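Long-range contacts in PHO85 cyclin-10 (Saccharomyces cerevisiae, PDB 4KRD), which serves as the cyclin partner of the kinase PHO85, forming a glycogen synthase kinase that phosphorylates and inhibits GSY2 and so restrains glycogen accumulation: residues F107-L112 with C179-L185; L103-F107 with K191-S195; S84-L88 with V133-I138. One frame throughout, in Å; residues are numbered along the deposited sequence.

Contact 1 (F107-L112 with C179-L185); sequences FLIDTL and CVCNTKL
Helix carries F107-L112. C179 and V180 are helical, and a type I turn runs from V180 to T183, with T183 N hydrogen-bonded to V180 O at 2.9 Å. T183 and K184 then extend. The CA atoms of L112 and V180 lie 5.6 Å apart. T111 takes chi1 t and T183 chi1 p, and their hydroxyls meet: T111 OG1 donates to T183 OG1 at 2.9 Å. T183 OG1 in turn donates to V180 O at 2.9 Å, so the chain of bonds ends on the turn. Helix 99-113 is the central helix of the cyclin box, and here it meets the last part of helix 166-180 and the turn that follows. V180, chi1 m, sets CG1 3.8 Å from L112 CB and 3.9 Å from T111 CG2. L112 (t, p) brings CD1 to 3.8 Å from C179 CB. L108 and L185 are both m, t; their CD2 atoms are 4.1 Å apart. F107, chi1 t, turns its ring edge to K184, with CE2 4.0 Å from K184 O. N19 hydrogen-bonds both T111 OG1 and K184 O. The K184 side chain leads away, and its NZ makes a weak hydrogen bond to the backbone of the PHO85 chain.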
loop_
_atom_site.group_PDB
_atom_site.type_symbol
_atom_site.label_atom_id
_atom_site.label_comp_id
_atom_site.label_asym_id
_atom_site.label_seq_id
_atom_site.Cartn_x
_atom_site.Cartn_y
_atom_site.Cartn_z
ATOM N N PHE B 107 -10.336 13.274 -5.782
ATOM C CA PHE B 107 -10.977 12.552 -4.696
ATOM C C PHE B 107 -10.428 12.959 -3.337
ATOM O O PHE B 107 -11.159 12.958 -2.349
ATOM C CB PHE B 107 -10.884 11.022 -4.851
ATOM C CG PHE B 107 -11.673 10.297 -3.804
ATOM C CD1 PHE B 107 -13.050 10.143 -3.947
ATOM C CD2 PHE B 107 -11.064 9.830 -2.646
ATOM C CE1 PHE B 107 -13.804 9.511 -2.965
ATOM C CE2 PHE B 107 -11.817 9.204 -1.649
ATOM C CZ PHE B 107 -13.187 9.043 -1.814
ATOM N N LEU B 108 -9.141 13.297 -3.272
ATOM C CA LEU B 108 -8.557 13.764 -2.016
ATOM C C LEU B 108 -9.241 15.055 -1.539
ATOM O O LEU B 108 -9.555 15.209 -0.354
ATOM C CB LEU B 108 -7.032 13.960 -2.139
ATOM C CG LEU B 108 -6.192 12.691 -2.369
ATOM C CD1 LEU B 108 -4.700 13.025 -2.528
ATOM C CD2 LEU B 108 -6.396 11.688 -1.233
ATOM N N ILE B 109 -9.476 15.992 -2.457
ATOM C CA ILE B 109 -10.173 17.204 -2.059
ATOM C C ILE B 109 -11.652 16.925 -1.746
ATOM O O ILE B 109 -12.202 17.497 -0.804
ATOM C CB ILE B 109 -9.987 18.361 -3.079
ATOM C CG1 ILE B 109 -10.556 17.988 -4.444
ATOM C CG2 ILE B 109 -8.505 18.739 -3.210
ATOM C CD1 ILE B 109 -10.740 19.214 -5.364
ATOM N N ASP B 110 -12.275 16.036 -2.525
ATOM C CA ASP B 110 -13.627 15.512 -2.255
ATOM C C ASP B 110 -13.755 15.017 -0.830
ATOM O O ASP B 110 -14.693 15.348 -0.127
ATOM C CB ASP B 110 -13.939 14.294 -3.146
ATOM C CG ASP B 110 -14.298 14.664 -4.583
ATOM O OD1 ASP B 110 -14.804 15.779 -4.817
ATOM O OD2 ASP B 110 -14.096 13.800 -5.476
ATOM N N THR B 111 -12.813 14.174 -0.406
ATOM C CA THR B 111 -12.947 13.551 0.896
ATOM C C THR B 111 -12.583 14.505 2.034
ATOM O O THR B 111 -13.034 14.338 3.169
ATOM C CB THR B 111 -12.170 12.204 0.963
ATOM O OG1 THR B 111 -12.618 11.444 2.093
ATOM C CG2 THR B 111 -10.679 12.460 1.064
ATOM N N LEU B 112 -11.772 15.515 1.737
ATOM C CA LEU B 112 -11.487 16.540 2.733
ATOM C C LEU B 112 -12.722 17.426 2.990
ATOM O O LEU B 112 -13.036 17.781 4.141
ATOM C CB LEU B 112 -10.296 17.399 2.285
ATOM C CG LEU B 112 -9.860 18.573 3.175
ATOM C CD1 LEU B 112 -9.695 18.167 4.647
ATOM C CD2 LEU B 112 -8.585 19.253 2.633
ATOM N N CYS B 179 -4.922 15.881 7.445
ATOM C CA CYS B 179 -6.318 16.310 7.281
ATOM C C CYS B 179 -7.279 15.264 6.695
ATOM O O CYS B 179 -8.472 15.315 6.975
ATOM C CB CYS B 179 -6.401 17.635 6.501
ATOM S SG CYS B 179 -5.777 19.050 7.453
ATOM N N VAL B 180 -6.779 14.323 5.892
ATOM C CA VAL B 180 -7.659 13.319 5.277
ATOM C C VAL B 180 -7.542 11.884 5.825
ATOM O O VAL B 180 -8.314 11.009 5.438
ATOM C CB VAL B 180 -7.487 13.238 3.735
ATOM C CG1 VAL B 180 -8.019 14.504 3.053
ATOM C CG2 VAL B 180 -6.045 12.973 3.358
ATOM N N CYS B 181 -6.578 11.631 6.698
ATOM C CA CYS B 181 -6.271 10.235 7.052
ATOM C C CYS B 181 -7.314 9.651 8.011
ATOM O O CYS B 181 -7.322 8.450 8.266
ATOM C CB CYS B 181 -4.851 10.108 7.622
ATOM S SG CYS B 181 -4.686 10.789 9.266
ATOM N N ASN B 182 -8.212 10.503 8.516
ATOM C CA ASN B 182 -9.376 10.040 9.282
ATOM C C ASN B 182 -10.511 9.562 8.367
ATOM O O ASN B 182 -11.555 9.116 8.842
ATOM C CB ASN B 182 -9.903 11.148 10.210
ATOM C CG ASN B 182 -10.439 12.361 9.435
ATOM O OD1 ASN B 182 -9.911 12.720 8.371
ATOM N ND2 ASN B 182 -11.481 13.002 9.972
ATOM N N THR B 183 -10.320 9.685 7.057
ATOM C CA THR B 183 -11.310 9.190 6.111
ATOM C C THR B 183 -10.762 7.982 5.348
ATOM O O THR B 183 -9.565 7.705 5.382
ATOM C CB THR B 183 -11.763 10.286 5.113
ATOM O OG1 THR B 183 -10.791 10.435 4.071
ATOM C CG2 THR B 183 -11.950 11.627 5.827
ATOM N N LYS B 184 -11.639 7.259 4.667
ATOM C CA LYS B 184 -11.209 6.090 3.900
ATOM C C LYS B 184 -10.592 6.480 2.561
ATOM O O LYS B 184 -11.276 7.014 1.686
ATOM C CB LYS B 184 -12.374 5.130 3.724
ATOM C CG LYS B 184 -12.853 4.575 5.058
ATOM C CD LYS B 184 -14.247 3.998 4.956
ATOM C CE LYS B 184 -14.803 3.682 6.332
ATOM N NZ LYS B 184 -14.345 2.355 6.820
ATOM N N LEU B 185 -9.302 6.171 2.414
ATOM C CA LEU B 185 -8.450 6.711 1.359
ATOM C C LEU B 185 -7.917 5.689 0.364
ATOM O O LEU B 185 -7.175 6.038 -0.557
ATOM C CB LEU B 185 -7.216 7.357 1.984
ATOM C CG LEU B 185 -7.389 8.626 2.791
ATOM C CD1 LEU B 185 -6.034 9.139 3.269
ATOM C CD2 LEU B 185 -8.091 9.666 1.925
#

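Contact 2 (L103-F107 with K191-S195); sequences LVATF and KLAAS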
loop_
_atom_site.group_PDB
_atom_site.type_symbol
_atom_site.label_atom_id
_atom_site.label_comp_id
_atom_site.label_asym_id
_atom_site.label_seq_id
_atom_site.Cartn_x
_atom_site.Cartn_y
_atom_site.Cartn_z
ATOM N N LEU B 103 -7.469 12.371 -11.049
ATOM C CA LEU B 103 -8.692 11.778 -10.508
ATOM C C LEU B 103 -8.521 11.516 -9.014
ATOM O O LEU B 103 -9.407 11.819 -8.214
ATOM C CB LEU B 103 -9.057 10.479 -11.229
ATOM C CG LEU B 103 -9.207 10.553 -12.755
ATOM C CD1 LEU B 103 -9.402 9.157 -13.360
ATOM C CD2 LEU B 103 -10.344 11.489 -13.136
ATOM N N VAL B 104 -7.373 10.965 -8.641
ATOM C CA VAL B 104 -7.076 10.738 -7.227
ATOM C C VAL B 104 -6.941 12.075 -6.484
ATOM O O VAL B 104 -7.417 12.223 -5.355
ATOM C CB VAL B 104 -5.806 9.864 -7.027
ATOM C CG1 VAL B 104 -5.361 9.907 -5.577
ATOM C CG2 VAL B 104 -6.065 8.390 -7.456
ATOM N N ALA B 105 -6.287 13.046 -7.118
ATOM C CA ALA B 105 -6.168 14.378 -6.536
ATOM C C ALA B 105 -7.539 14.960 -6.254
ATOM O O ALA B 105 -7.770 15.598 -5.211
ATOM C CB ALA B 105 -5.383 15.306 -7.467
ATOM N N THR B 106 -8.447 14.772 -7.205
ATOM C CA THR B 106 -9.801 15.282 -7.047
ATOM C C THR B 106 -10.510 14.586 -5.889
ATOM O O THR B 106 -11.195 15.231 -5.088
ATOM C CB THR B 106 -10.630 15.133 -8.339
ATOM O OG1 THR B 106 -9.975 15.809 -9.416
ATOM C CG2 THR B 106 -12.046 15.722 -8.151
ATOM N N PHE B 107 -10.336 13.274 -5.782
ATOM C CA PHE B 107 -10.977 12.552 -4.696
ATOM C C PHE B 107 -10.428 12.959 -3.337
ATOM O O PHE B 107 -11.159 12.958 -2.349
ATOM C CB PHE B 107 -10.884 11.022 -4.851
ATOM C CG PHE B 107 -11.673 10.297 -3.804
ATOM C CD1 PHE B 107 -13.050 10.143 -3.947
ATOM C CD2 PHE B 107 -11.064 9.830 -2.646
ATOM C CE1 PHE B 107 -13.804 9.511 -2.965
ATOM C CE2 PHE B 107 -11.817 9.204 -1.649
ATOM C CZ PHE B 107 -13.187 9.043 -1.814
ATOM N N LYS B 191 -13.155 4.901 -6.224
ATOM C CA LYS B 191 -12.749 6.256 -5.858
ATOM C C LYS B 191 -12.427 7.063 -7.113
ATOM O O LYS B 191 -12.810 8.235 -7.213
ATOM C CB LYS B 191 -11.619 6.250 -4.821
ATOM C CG LYS B 191 -12.086 5.624 -3.493
ATOM C CD LYS B 191 -11.167 5.952 -2.351
ATOM C CE LYS B 191 -11.728 5.429 -1.044
ATOM N NZ LYS B 191 -11.623 3.959 -0.914
ATOM N N LEU B 192 -11.785 6.418 -8.090
ATOM C CA LEU B 192 -11.531 7.037 -9.382
ATOM C C LEU B 192 -12.851 7.485 -9.999
ATOM O O LEU B 192 -12.974 8.612 -10.501
ATOM C CB LEU B 192 -10.815 6.070 -10.338
ATOM C CG LEU B 192 -9.366 5.693 -10.013
ATOM C CD1 LEU B 192 -8.686 5.043 -11.209
ATOM C CD2 LEU B 192 -8.594 6.909 -9.579
ATOM N N ALA B 193 -13.843 6.603 -9.939
ATOM C CA ALA B 193 -15.162 6.906 -10.482
ATOM C C ALA B 193 -15.826 8.043 -9.719
ATOM O O ALA B 193 -16.342 8.977 -10.328
ATOM C CB ALA B 193 -16.046 5.676 -10.459
ATOM N N ALA B 194 -15.816 7.946 -8.390
ATOM C CA ALA B 194 -16.458 8.938 -7.529
ATOM C C ALA B 194 -16.017 10.366 -7.829
ATOM O O ALA B 194 -16.816 11.295 -7.694
ATOM C CB ALA B 194 -16.231 8.606 -6.055
ATOM N N SER B 195 -14.761 10.551 -8.237
ATOM C CA SER B 195 -14.270 11.900 -8.500
ATOM C C SER B 195 -15.148 12.620 -9.525
ATOM O O SER B 195 -15.440 13.809 -9.374
ATOM C CB SER B 195 -12.798 11.906 -8.943
ATOM O OG SER B 195 -12.640 11.370 -10.241
#
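Both segments are helical, and their axes cross steeply. The N-to-C directions differ by 75°, and the axes come within 8.2 Å. The CA atoms pair closely at two points: L103 with L192 at 5.6 Å and F107 with S195 at 5.1 Å. The small S195 allows this approach. Its CB lies 3.5 Å from L103 O and 3.9 Å from T106 CB, and its CA packs against D110 one turn further on. S195 thus enters the surface of the helix between L103, T106, F107 and D110, in the manner of a knob in a hole. Its hydroxyl is turned back to its own helix: with chi1 p, S195 OG donates to L192 O at 2.8 Å. L192 fills the other end, with CD2 4.0 Å from L103 CB and 3.6 Å from V104 CG2. F107, chi1 t, reaches across to K191 and A194. K191 lies over a face of the ring in a CH-pi contact, with K191 CB 4.0 Å from the F107 ring centroid and only 5° off the normal. A194 CB is 4.0 Å from F107 CE1. The charged end of K191 points away: NZ forms a salt bridge with an acidic side chain of the PHO85 chain and hydrogen-bonds M186 O. The contact joins the central helix of a cyclin box to a C-terminal helix that also borders the kinase.

Contact 3 (S84-L88 with V133-I138); sequences SADFL and VHRMII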
loop_
_atom_site.group_PDB
_atom_site.type_symbol
_atom_site.label_atom_id
_atom_site.label_comp_id
_atom_site.label_asym_id
_atom_site.label_seq_id
_atom_site.Cartn_x
_atom_site.Cartn_y
_atom_site.Cartn_z
ATOM N N SER B 84 -5.420 29.189 -11.136
ATOM C CA SER B 84 -5.517 27.740 -10.926
ATOM C C SER B 84 -5.363 26.955 -12.224
ATOM O O SER B 84 -4.636 25.957 -12.277
ATOM C CB SER B 84 -6.846 27.363 -10.264
ATOM O OG SER B 84 -6.884 27.818 -8.934
ATOM N N ALA B 85 -6.059 27.395 -13.269
ATOM C CA ALA B 85 -6.035 26.682 -14.543
ATOM C C ALA B 85 -4.638 26.691 -15.155
ATOM O O ALA B 85 -4.165 25.669 -15.645
ATOM C CB ALA B 85 -7.049 27.272 -15.505
ATOM N N ASP B 86 -3.970 27.842 -15.109
ATOM C CA ASP B 86 -2.637 27.965 -15.692
ATOM C C ASP B 86 -1.589 27.227 -14.858
ATOM O O ASP B 86 -0.616 26.701 -15.395
ATOM C CB ASP B 86 -2.231 29.437 -15.838
ATOM C CG ASP B 86 -3.082 30.191 -16.857
ATOM O OD1 ASP B 86 -3.669 29.544 -17.751
ATOM O OD2 ASP B 86 -3.156 31.438 -16.763
ATOM N N PHE B 87 -1.781 27.209 -13.544
ATOM C CA PHE B 87 -0.865 26.514 -12.651
ATOM C C PHE B 87 -0.925 25.020 -12.943
ATOM O O PHE B 87 0.100 24.337 -13.009
ATOM C CB PHE B 87 -1.236 26.791 -11.199
ATOM C CG PHE B 87 -0.261 26.236 -10.204
ATOM C CD1 PHE B 87 1.103 26.440 -10.365
ATOM C CD2 PHE B 87 -0.710 25.537 -9.086
ATOM C CE1 PHE B 87 2.016 25.941 -9.441
ATOM C CE2 PHE B 87 0.189 25.037 -8.153
ATOM C CZ PHE B 87 1.564 25.236 -8.334
ATOM N N LEU B 88 -2.140 24.523 -13.130
ATOM C CA LEU B 88 -2.350 23.129 -13.472
ATOM C C LEU B 88 -1.736 22.786 -14.830
ATOM O O LEU B 88 -1.200 21.697 -15.006
ATOM C CB LEU B 88 -3.840 22.785 -13.431
ATOM C CG LEU B 88 -4.409 22.505 -12.038
ATOM C CD1 LEU B 88 -5.935 22.503 -12.050
ATOM C CD2 LEU B 88 -3.853 21.173 -11.518
ATOM N N VAL B 133 -6.468 27.683 -2.198
ATOM C CA VAL B 133 -6.520 26.840 -3.394
ATOM C C VAL B 133 -5.160 26.456 -3.991
ATOM O O VAL B 133 -4.932 25.291 -4.341
ATOM C CB VAL B 133 -7.405 27.451 -4.495
ATOM C CG1 VAL B 133 -7.199 26.705 -5.811
ATOM C CG2 VAL B 133 -8.875 27.434 -4.060
ATOM N N HIS B 134 -4.258 27.427 -4.104
ATOM C CA HIS B 134 -2.965 27.193 -4.748
ATOM C C HIS B 134 -2.144 26.101 -4.036
ATOM O O HIS B 134 -1.625 25.172 -4.667
ATOM C CB HIS B 134 -2.183 28.508 -4.799
ATOM C CG HIS B 134 -0.914 28.432 -5.586
ATOM N ND1 HIS B 134 0.331 28.424 -4.991
ATOM C CD2 HIS B 134 -0.694 28.357 -6.919
ATOM C CE1 HIS B 134 1.263 28.353 -5.924
ATOM N NE2 HIS B 134 0.668 28.305 -7.103
ATOM N N ARG B 135 -2.037 26.216 -2.720
ATOM C CA ARG B 135 -1.268 25.258 -1.934
ATOM C C ARG B 135 -1.989 23.917 -1.820
ATOM O O ARG B 135 -1.344 22.880 -1.675
ATOM C CB ARG B 135 -0.957 25.825 -0.546
ATOM C CG ARG B 135 0.079 26.950 -0.571
ATOM C CD ARG B 135 0.402 27.428 0.839
ATOM N NE ARG B 135 1.459 28.434 0.842
ATOM C CZ ARG B 135 2.000 28.946 1.938
ATOM N NH1 ARG B 135 1.597 28.543 3.136
ATOM N NH2 ARG B 135 2.960 29.856 1.833
ATOM N N MET B 136 -3.320 23.947 -1.870
ATOM C CA MET B 136 -4.117 22.720 -1.862
ATOM C C MET B 136 -3.866 21.881 -3.114
ATOM O O MET B 136 -3.773 20.655 -3.048
ATOM C CB MET B 136 -5.604 23.052 -1.740
ATOM C CG MET B 136 -6.522 21.836 -1.686
ATOM S SD MET B 136 -6.292 20.798 -0.219
ATOM C CE MET B 136 -6.722 21.955 1.080
ATOM N N ILE B 137 -3.773 22.546 -4.258
ATOM C CA ILE B 137 -3.471 21.880 -5.523
ATOM C C ILE B 137 -2.109 21.199 -5.478
ATOM O O ILE B 137 -1.965 20.045 -5.868
ATOM C CB ILE B 137 -3.519 22.881 -6.698
ATOM C CG1 ILE B 137 -4.973 23.246 -7.007
ATOM C CG2 ILE B 137 -2.848 22.305 -7.926
ATOM C CD1 ILE B 137 -5.127 24.461 -7.919
ATOM N N ILE B 138 -1.111 21.935 -5.012
ATOM C CA ILE B 138 0.225 21.391 -4.819
ATOM C C ILE B 138 0.199 20.095 -3.993
ATOM O O ILE B 138 0.727 19.070 -4.417
ATOM C CB ILE B 138 1.116 22.434 -4.142
ATOM C CG1 ILE B 138 1.328 23.627 -5.087
ATOM C CG2 ILE B 138 2.469 21.843 -3.769
ATOM C CD1 ILE B 138 2.233 24.688 -4.505
#
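Two bulky side chains do most of the work here, each filling a hollow on the facing helix. F87 projects toward helix 130-148 with chi1 t. Its ring drops between H134, I137 and I138, which lie within one turn. The ring edge meets I138, with F87 CE2 3.6 Å from I138 CG1, and F87 CD2 is 4.0 Å from I137 CG2. The imidazole of H134 lies over one face of the F87 ring. The two centroids are 4.2 Å apart and the planes make 34°, an oblique pairing. The return bump is I137. It sits in the hollow of S84, F87 and L88, which are spaced in the same way along their own helix. Its branches divide the space: I137 CD1 reaches S84 OG at 3.9 Å, while I137 CG2 lies 3.9 Å from L88 CD2. V133 closes the S84 end, with V133 CG1 3.3 Å from S84 OG. No hydrogen bond crosses the contact. The helices run nearly alongside, at 26° between N-to-C directions, and the axes of the two segments come no closer than 10.8 Å, a width filled by F87 and I137. Helix 36-54 seals one flank: its F43 touches L88, and its I47 touches V133 and I137. M76 and P80 pack on H134. From helix 166-180, L169 packs on I138. M136, on helix 130-148, packs against I109 and L112 of helix 99-113.

In the fold
All three contacts belong to the C-terminal cyclin part of the protein. Along the chain their segments come in the order 84-88, 103-107, 107-112, 133-138, 179-185, 191-195. Contact 1 therefore closes a shorter loop within that of contact 2, while contact 3 crosses both. Contacts 1 and 2 share F107 and helix 99-113; their centres are about 11 Å apart, and they also touch where K184 and D110 meet K191 and S195. Contact 3 lies across the chain's centre; its centre is about 18 Å from that of contact 1 and about 17 Å from that of contact 2. M136 bridges contacts 3 and 1 through I109 and L112. PHO85 is reached from contacts 1 and 2, but not from contact 3.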